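PDB 5E2G: beta-lactamase from Burkholderia cenocepacia, which probably hydrolyses beta-lactams to substituted beta-amino acids, a class C beta-lactamase activity. Local coordinates for residues K97-V102 against D134-A139. Numbering follows the deposited sequence.
Sequences KPFGVV and DAWRPA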
loop_
_atom_site.group_PDB
_atom_site.type_symbol
_atom_site.label_atom_id
_atom_site.label_comp_id
_atom_site.label_asym_id
_atom_site.label_seq_id
_atom_site.Cartn_x
_atom_site.Cartn_y
_atom_site.Cartn_z
ATOM N N LYS A 97 -11.238 25.906 -9.541
ATOM C CA LYS A 97 -10.896 25.774 -8.144
ATOM C C LYS A 97 -9.500 25.191 -7.992
ATOM O O LYS A 97 -9.054 24.407 -8.840
ATOM C CB LYS A 97 -11.904 24.880 -7.427
ATOM C CG LYS A 97 -12.975 25.643 -6.685
ATOM C CD LYS A 97 -13.726 26.607 -7.579
ATOM C CE LYS A 97 -13.354 28.060 -7.283
ATOM N NZ LYS A 97 -13.280 28.360 -5.823
ATOM N N PRO A 98 -8.802 25.594 -6.920
ATOM C CA PRO A 98 -7.424 25.111 -6.702
ATOM C C PRO A 98 -7.247 23.609 -6.865
ATOM O O PRO A 98 -6.196 23.170 -7.346
ATOM C CB PRO A 98 -7.139 25.569 -5.267
ATOM C CG PRO A 98 -7.908 26.847 -5.149
ATOM C CD PRO A 98 -9.166 26.658 -5.961
ATOM N N PHE A 99 -8.245 22.809 -6.491
ATOM C CA PHE A 99 -8.145 21.366 -6.649
ATOM C C PHE A 99 -8.381 20.914 -8.082
ATOM O O PHE A 99 -7.922 19.828 -8.456
ATOM C CB PHE A 99 -9.137 20.658 -5.719
ATOM C CG PHE A 99 -8.851 19.194 -5.543
ATOM C CD1 PHE A 99 -7.892 18.769 -4.633
ATOM C CD2 PHE A 99 -9.523 18.242 -6.300
ATOM C CE1 PHE A 99 -7.607 17.418 -4.471
ATOM C CE2 PHE A 99 -9.244 16.887 -6.151
ATOM C CZ PHE A 99 -8.286 16.476 -5.230
ATOM N N GLY A 100 -9.078 21.716 -8.892
ATOM C CA GLY A 100 -9.353 21.328 -10.265
ATOM C C GLY A 100 -8.114 21.152 -11.120
ATOM O O GLY A 100 -8.179 20.490 -12.161
ATOM N N VAL A 101 -6.985 21.735 -10.706
ATOM C CA VAL A 101 -5.737 21.631 -11.456
ATOM C C VAL A 101 -4.799 20.560 -10.916
ATOM O O VAL A 101 -3.810 20.235 -11.593
ATOM C CB VAL A 101 -4.981 22.977 -11.492
ATOM C CG1 VAL A 101 -5.883 24.085 -12.015
ATOM C CG2 VAL A 101 -4.436 23.307 -10.119
ATOM N N VAL A 102 -5.054 20.020 -9.718
ATOM C CA VAL A 102 -4.236 18.919 -9.214
ATOM C C VAL A 102 -4.346 17.748 -10.179
ATOM O O VAL A 102 -5.450 17.370 -10.590
ATOM C CB VAL A 102 -4.671 18.511 -7.798
ATOM C CG1 VAL A 102 -3.858 17.324 -7.326
ATOM C CG2 VAL A 102 -4.500 19.650 -6.837
ATOM N N ASP A 134 -14.125 21.996 -3.325
ATOM C CA ASP A 134 -14.266 23.351 -3.844
ATOM C C ASP A 134 -13.615 24.381 -2.926
ATOM O O ASP A 134 -12.927 25.294 -3.397
ATOM C CB ASP A 134 -15.740 23.675 -4.044
ATOM C CG ASP A 134 -16.113 23.775 -5.508
ATOM O OD1 ASP A 134 -15.897 24.855 -6.117
ATOM O OD2 ASP A 134 -16.629 22.769 -6.046
ATOM N N ALA A 135 -13.830 24.267 -1.620
ATOM C CA ALA A 135 -13.278 25.228 -0.674
ATOM C C ALA A 135 -11.821 24.957 -0.328
ATOM O O ALA A 135 -11.208 25.762 0.380
ATOM C CB ALA A 135 -14.109 25.237 0.603
ATOM N N TRP A 136 -11.262 23.851 -0.808
ATOM C CA TRP A 136 -9.905 23.471 -0.457
ATOM C C TRP A 136 -8.899 24.471 -1.005
ATOM O O TRP A 136 -8.885 24.759 -2.206
ATOM C CB TRP A 136 -9.606 22.085 -1.000
ATOM C CG TRP A 136 -8.191 21.671 -0.829
ATOM C CD1 TRP A 136 -7.620 21.164 0.297
ATOM C CD2 TRP A 136 -7.160 21.713 -1.820
ATOM N NE1 TRP A 136 -6.294 20.886 0.070
ATOM C CE2 TRP A 136 -5.990 21.209 -1.225
ATOM C CE3 TRP A 136 -7.113 22.125 -3.152
ATOM C CZ2 TRP A 136 -4.787 21.104 -1.919
ATOM C CZ3 TRP A 136 -5.919 22.021 -3.838
ATOM C CH2 TRP A 136 -4.774 21.511 -3.221
ATOM N N ARG A 137 -8.047 24.993 -0.127
ATOM C CA ARG A 137 -6.992 25.916 -0.521
ATOM C C ARG A 137 -5.645 25.316 -0.138
ATOM O O ARG A 137 -5.416 25.033 1.050
ATOM C CB ARG A 137 -7.191 27.287 0.134
ATOM C CG ARG A 137 -8.491 27.964 -0.259
ATOM C CD ARG A 137 -8.539 28.196 -1.755
ATOM N NE ARG A 137 -9.779 28.835 -2.194
ATOM C CZ ARG A 137 -10.820 28.193 -2.725
ATOM N NH1 ARG A 137 -10.789 26.875 -2.891
ATOM N NH2 ARG A 137 -11.898 28.875 -3.095
ATOM N N PRO A 138 -4.738 25.102 -1.083
ATOM C CA PRO A 138 -3.493 24.392 -0.775
ATOM C C PRO A 138 -2.508 25.243 0.011
ATOM O O PRO A 138 -2.522 26.470 -0.037
ATOM C CB PRO A 138 -2.931 24.061 -2.159
ATOM C CG PRO A 138 -3.450 25.154 -3.029
ATOM C CD PRO A 138 -4.815 25.499 -2.498
ATOM N N ALA A 139 -1.634 24.553 0.743
ATOM C CA ALA A 139 -0.529 25.227 1.411
ATOM C C ALA A 139 0.638 25.465 0.465
ATOM O O ALA A 139 1.392 26.431 0.639
ATOM C CB ALA A 139 -0.066 24.408 2.614
HETATM O O HOH W 1 -10.232 24.123 -4.684
#
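Residues 97-102 make a short coil with helical backbone angles in the loop between helices 87-90 and 104-108. Residues 134-139 lead out of helix 126-135. Both belong to the helical region of the class C beta-lactamase fold, at the periphery of the chain. Two backbone hydrogen bonds, Gly100 N to Lys97 O and Val102 N to Phe99 O, hold the coil. The backbones come closest at Lys97 and Asp134, with CA atoms 6.0 Å apart.

Trp136 carries the apolar side. Its CG is anti to the backbone N (chi1 173°), and its indole reaches across to the coil. Phe99 presents its edge to one face of the six-membered ring, a T-shaped pair with planes at 88°. Phe99 CB lies 3.6 Å from Trp136 CE3. Pro138 N sits over the opposite face. Val102 CG2 meets Trp136 CH2 loosely, while Leu107 packs on both Phe99 and Val102.

Pro98 lays CD over a face of the Arg137 guanidinium and CB against Pro138 CD. Two carbonyls share Arg137 NH1 and fix the guanidinium: Asp134 O (2.7 Å) takes it on an in-plane lone pair, Trp136 O from above its carbonyl plane. Lys97 crosses Asp134 at about a right angle, CG 3.1 Å from OD1. Its bent chain brings NZ 3.1 Å from Arg137 NH2. Asp134 OD1 may ease this like-charge approach, though at 4.4 Å from Lys97 NZ it makes no salt bridge. One water accepts from Phe99 N (3.0 Å) and lies 2.9 Å from Trp136 O, to which it can donate.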